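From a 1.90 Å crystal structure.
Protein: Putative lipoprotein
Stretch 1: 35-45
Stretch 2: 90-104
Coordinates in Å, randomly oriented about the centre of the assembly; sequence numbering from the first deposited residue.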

# COMPACT_ATOMS: atom_id res chain seq x y z
N ASN A 35 7.29 -7.89 16.97
CA ASN A 35 6.65 -7.06 18.01
C ASN A 35 5.10 -7.14 17.99
O ASN A 35 4.43 -6.58 18.84
CB ASN A 35 7.08 -5.61 17.91
CG ASN A 35 8.53 -5.39 18.43
OD1 ASN A 35 9.08 -6.21 19.12
ND2 ASN A 35 9.14 -4.28 18.01
N GLY A 36 4.53 -7.83 17.00
CA GLY A 36 3.12 -8.02 16.98
C GLY A 36 2.37 -7.04 16.08
O GLY A 36 1.14 -6.97 16.12
N TYR A 37 3.08 -6.38 15.19
CA TYR A 37 2.45 -5.39 14.26
C TYR A 37 2.49 -5.89 12.81
O TYR A 37 3.54 -6.36 12.32
CB TYR A 37 3.23 -4.06 14.30
CG TYR A 37 3.11 -3.40 15.63
CD1 TYR A 37 4.10 -3.56 16.60
CD2 TYR A 37 1.97 -2.68 15.96
CE1 TYR A 37 3.98 -2.97 17.85
CE2 TYR A 37 1.83 -2.05 17.19
CZ TYR A 37 2.83 -2.23 18.13
OH TYR A 37 2.68 -1.67 19.34
N LEU A 38 1.39 -5.64 12.09
CA LEU A 38 1.29 -6.01 10.68
C LEU A 38 2.19 -5.14 9.80
O LEU A 38 2.24 -3.92 9.94
CB LEU A 38 -0.16 -5.86 10.25
CG LEU A 38 -0.51 -6.16 8.78
CD1 LEU A 38 -0.36 -7.69 8.53
CD2 LEU A 38 -1.93 -5.61 8.46
N GLU A 39 2.90 -5.78 8.86
CA GLU A 39 3.68 -5.03 7.89
C GLU A 39 3.29 -5.55 6.53
O GLU A 39 3.02 -6.76 6.36
CB GLU A 39 5.18 -5.27 8.16
CG GLU A 39 6.10 -4.63 7.10
CD GLU A 39 7.52 -5.19 7.14
OE1 GLU A 39 8.23 -4.90 8.15
OE2 GLU A 39 7.88 -5.93 6.16
N PHE A 40 3.26 -4.68 5.56
CA PHE A 40 2.99 -5.17 4.20
C PHE A 40 4.04 -4.65 3.26
O PHE A 40 4.68 -3.61 3.55
CB PHE A 40 1.55 -4.91 3.73
CG PHE A 40 1.21 -3.45 3.47
CD1 PHE A 40 1.62 -2.82 2.28
CD2 PHE A 40 0.48 -2.71 4.42
CE1 PHE A 40 1.29 -1.49 2.02
CE2 PHE A 40 0.12 -1.32 4.19
CZ PHE A 40 0.53 -0.73 2.95
N GLU A 41 4.22 -5.35 2.13
CA GLU A 41 5.17 -4.93 1.07
C GLU A 41 4.47 -5.04 -0.24
O GLU A 41 3.85 -6.08 -0.51
CB GLU A 41 6.39 -5.85 0.99
CG GLU A 41 7.43 -5.54 2.04
CD GLU A 41 8.65 -6.54 2.05
OE1 GLU A 41 9.45 -6.49 3.04
OE2 GLU A 41 8.79 -7.35 1.08
N VAL A 42 4.50 -3.98 -1.03
CA VAL A 42 3.85 -4.01 -2.33
C VAL A 42 5.00 -3.73 -3.31
O VAL A 42 5.76 -2.79 -3.11
CB VAL A 42 2.73 -2.98 -2.44
CG1 VAL A 42 2.09 -2.94 -3.89
CG2 VAL A 42 1.61 -3.25 -1.36
N ILE A 43 5.13 -4.54 -4.35
CA ILE A 43 6.19 -4.31 -5.33
C ILE A 43 5.51 -3.69 -6.56
O ILE A 43 4.50 -4.20 -7.05
CB ILE A 43 6.92 -5.61 -5.71
CG1 ILE A 43 7.58 -6.19 -4.46
CG2 ILE A 43 8.00 -5.31 -6.84
CD1 ILE A 43 8.14 -7.57 -4.64
N LEU A 44 6.08 -2.57 -7.02
CA LEU A 44 5.55 -1.80 -8.14
C LEU A 44 6.60 -1.80 -9.26
O LEU A 44 7.80 -1.84 -8.97
CB LEU A 44 5.24 -0.37 -7.72
CG LEU A 44 4.27 -0.25 -6.51
CD1 LEU A 44 4.18 1.14 -6.02
CD2 LEU A 44 2.83 -0.76 -6.83
N ARG A 45 6.15 -1.81 -10.51
CA ARG A 45 7.06 -1.49 -11.65
C ARG A 45 6.36 -1.00 -12.91
O ARG A 45 5.24 -1.42 -13.25
CB ARG A 45 8.11 -2.54 -12.04
CG ARG A 45 7.80 -3.94 -11.76
CD ARG A 45 8.67 -4.89 -12.70
NE ARG A 45 9.92 -5.42 -12.16
CZ ARG A 45 11.12 -4.94 -12.48
NH1 ARG A 45 12.20 -5.47 -11.97
NH2 ARG A 45 11.21 -3.91 -13.30
N LEU A 90 4.19 -0.24 7.90
CA LEU A 90 4.11 -0.97 9.14
C LEU A 90 2.98 -0.38 9.97
O LEU A 90 2.94 0.82 10.19
CB LEU A 90 5.46 -0.77 9.85
CG LEU A 90 5.58 -1.14 11.35
CD1 LEU A 90 5.38 -2.60 11.49
CD2 LEU A 90 6.99 -0.78 11.82
N ALA A 91 2.09 -1.22 10.45
CA ALA A 91 1.00 -0.67 11.27
C ALA A 91 1.53 -0.13 12.61
O ALA A 91 2.56 -0.59 13.10
CB ALA A 91 0.03 -1.74 11.53
N SER A 92 0.77 0.79 13.23
CA SER A 92 1.13 1.40 14.53
C SER A 92 0.17 0.86 15.59
O SER A 92 0.33 1.15 16.77
CB SER A 92 1.10 2.95 14.47
OG SER A 92 -0.23 3.37 14.13
N ASP A 93 -0.72 -0.07 15.22
CA ASP A 93 -1.68 -0.56 16.17
C ASP A 93 -1.74 -2.07 15.98
O ASP A 93 -1.83 -2.53 14.83
CB ASP A 93 -3.04 0.11 15.92
CG ASP A 93 -4.07 -0.18 17.02
OD1 ASP A 93 -4.46 -1.32 17.17
OD2 ASP A 93 -4.44 0.75 17.76
N THR A 94 -1.73 -2.85 17.09
CA THR A 94 -1.77 -4.29 16.99
C THR A 94 -3.09 -4.89 16.47
O THR A 94 -3.08 -5.99 16.01
CB THR A 94 -1.40 -5.03 18.34
OG1 THR A 94 -2.26 -4.54 19.35
CG2 THR A 94 0.06 -4.81 18.74
N ARG A 95 -4.19 -4.14 16.49
CA ARG A 95 -5.46 -4.58 15.93
C ARG A 95 -5.48 -4.67 14.41
O ARG A 95 -6.36 -5.36 13.83
CB ARG A 95 -6.58 -3.64 16.36
CG ARG A 95 -7.02 -3.76 17.81
CD ARG A 95 -7.99 -2.65 18.14
NE ARG A 95 -7.33 -1.34 18.03
CZ ARG A 95 -7.97 -0.19 17.79
NH1 ARG A 95 -9.30 -0.15 17.67
NH2 ARG A 95 -7.28 0.93 17.68
N ALA A 96 -4.49 -4.06 13.73
CA ALA A 96 -4.40 -4.17 12.25
C ALA A 96 -4.08 -5.61 11.83
O ALA A 96 -3.03 -6.17 12.26
CB ALA A 96 -3.34 -3.15 11.73
N ASN A 97 -4.92 -6.20 10.99
CA ASN A 97 -4.68 -7.58 10.47
C ASN A 97 -4.71 -7.63 8.95
O ASN A 97 -4.40 -8.64 8.36
CB ASN A 97 -5.74 -8.59 11.00
CG ASN A 97 -5.54 -8.95 12.53
OD1 ASN A 97 -6.52 -9.39 13.18
ND2 ASN A 97 -4.34 -8.68 13.11
N ASP A 98 -5.14 -6.54 8.32
CA ASP A 98 -5.09 -6.44 6.87
C ASP A 98 -4.98 -4.94 6.50
O ASP A 98 -4.90 -4.08 7.38
CB ASP A 98 -6.36 -7.10 6.31
CG ASP A 98 -6.25 -7.43 4.77
OD1 ASP A 98 -5.15 -7.25 4.15
OD2 ASP A 98 -7.34 -7.79 4.19
N PHE A 99 -4.97 -4.62 5.22
CA PHE A 99 -4.78 -3.21 4.80
C PHE A 99 -5.48 -3.01 3.44
O PHE A 99 -5.83 -3.96 2.78
CB PHE A 99 -3.27 -2.91 4.64
CG PHE A 99 -2.63 -3.60 3.40
CD1 PHE A 99 -2.23 -4.93 3.47
CD2 PHE A 99 -2.42 -2.90 2.20
CE1 PHE A 99 -1.63 -5.60 2.38
CE2 PHE A 99 -1.79 -3.56 1.07
CZ PHE A 99 -1.42 -4.90 1.15
N ARG A 100 -5.70 -1.76 3.09
CA ARG A 100 -6.17 -1.38 1.75
C ARG A 100 -5.28 -0.25 1.26
O ARG A 100 -4.96 0.65 2.01
CB ARG A 100 -7.60 -0.90 1.81
CG ARG A 100 -8.27 -0.73 0.47
CD ARG A 100 -9.82 -0.44 0.63
NE ARG A 100 -10.48 -1.74 0.87
CZ ARG A 100 -11.19 -2.07 1.94
NH1 ARG A 100 -11.48 -1.18 2.88
NH2 ARG A 100 -11.66 -3.31 2.03
N LEU A 101 -4.84 -0.32 0.00
CA LEU A 101 -3.91 0.64 -0.53
C LEU A 101 -4.51 1.30 -1.77
O LEU A 101 -4.79 0.60 -2.72
CB LEU A 101 -2.55 -0.01 -0.85
CG LEU A 101 -1.51 0.86 -1.57
CD1 LEU A 101 -1.05 2.06 -0.70
CD2 LEU A 101 -0.25 0.03 -1.93
N GLU A 102 -4.71 2.60 -1.75
CA GLU A 102 -5.13 3.27 -2.98
C GLU A 102 -3.91 3.90 -3.69
O GLU A 102 -3.07 4.47 -3.03
CB GLU A 102 -6.11 4.41 -2.63
CG GLU A 102 -7.37 3.93 -2.00
CD GLU A 102 -8.26 5.10 -1.56
OE1 GLU A 102 -7.90 6.25 -1.83
OE2 GLU A 102 -9.34 4.89 -0.99
N ILE A 103 -3.84 3.80 -4.99
CA ILE A 103 -2.79 4.43 -5.76
C ILE A 103 -3.38 5.15 -6.97
O ILE A 103 -4.14 4.60 -7.70
CB ILE A 103 -1.70 3.43 -6.26
CG1 ILE A 103 -1.25 2.52 -5.17
CG2 ILE A 103 -0.48 4.15 -6.84
CD1 ILE A 103 -0.38 1.47 -5.61
N LYS A 104 -3.00 6.39 -7.13
CA LYS A 104 -3.46 7.17 -8.31
C LYS A 104 -2.27 7.89 -8.90
O LYS A 104 -1.28 8.08 -8.21
CB LYS A 104 -4.48 8.20 -7.89
CG LYS A 104 -4.00 9.14 -6.76
CD LYS A 104 -5.00 10.30 -6.52
CE LYS A 104 -4.63 11.16 -5.25
NZ LYS A 104 -5.85 11.84 -4.66
O HOH W 1 -0.84 -4.74 13.55

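The two stretches meet through one backbone hydrogen bond, one bridging water and a run of interlocking apolar side chains. Ala91 N donates to Leu38 O at 2.8 Å in an almost straight bond, beside the antiparallel bridge that pairs Glu39 with Leu90. The Leu38 side chain fills a hollow walled by Ala91, Ala96 and the backbone from Asn97 to Asp98. Leu38 CB lies 4.3 Å from Ala91 CB, and Leu38 CD2 reaches 3.3 Å from Asp98 N and 4.3 Å from Ala96 CB; small alanines leave room for the branched leucine. Water 1 accepts from Leu38 N (2.8 Å from its O) and donates to Asp93 O (2.7 Å) and Ala96 O (2.9 Å), tying the strand to the type I turn from Asp93 to Ala96.

The Tyr37 ring lies along the loop, with Thr94 CG2 over one face, 4.0 Å from the ring centroid. Gly36 has a positive phi, at which a CB would jam against the preceding carbonyl.

Farther along, Phe40, Val42 and Leu44 are buried against the buried Phe99, Leu101 and Ile103, which suits their apolar side chains. Phe40 and Phe99, both chi1 p, stack face to face, centroids 3.7 Å apart and planes 7° from parallel. Beyond them, aliphatic side chains bridge the wider backbone separation, Val42 CG2 meeting Leu101 CD2 at 3.8 Å and Leu44 CD2 meeting Ile103 CD1 at 4.1 Å.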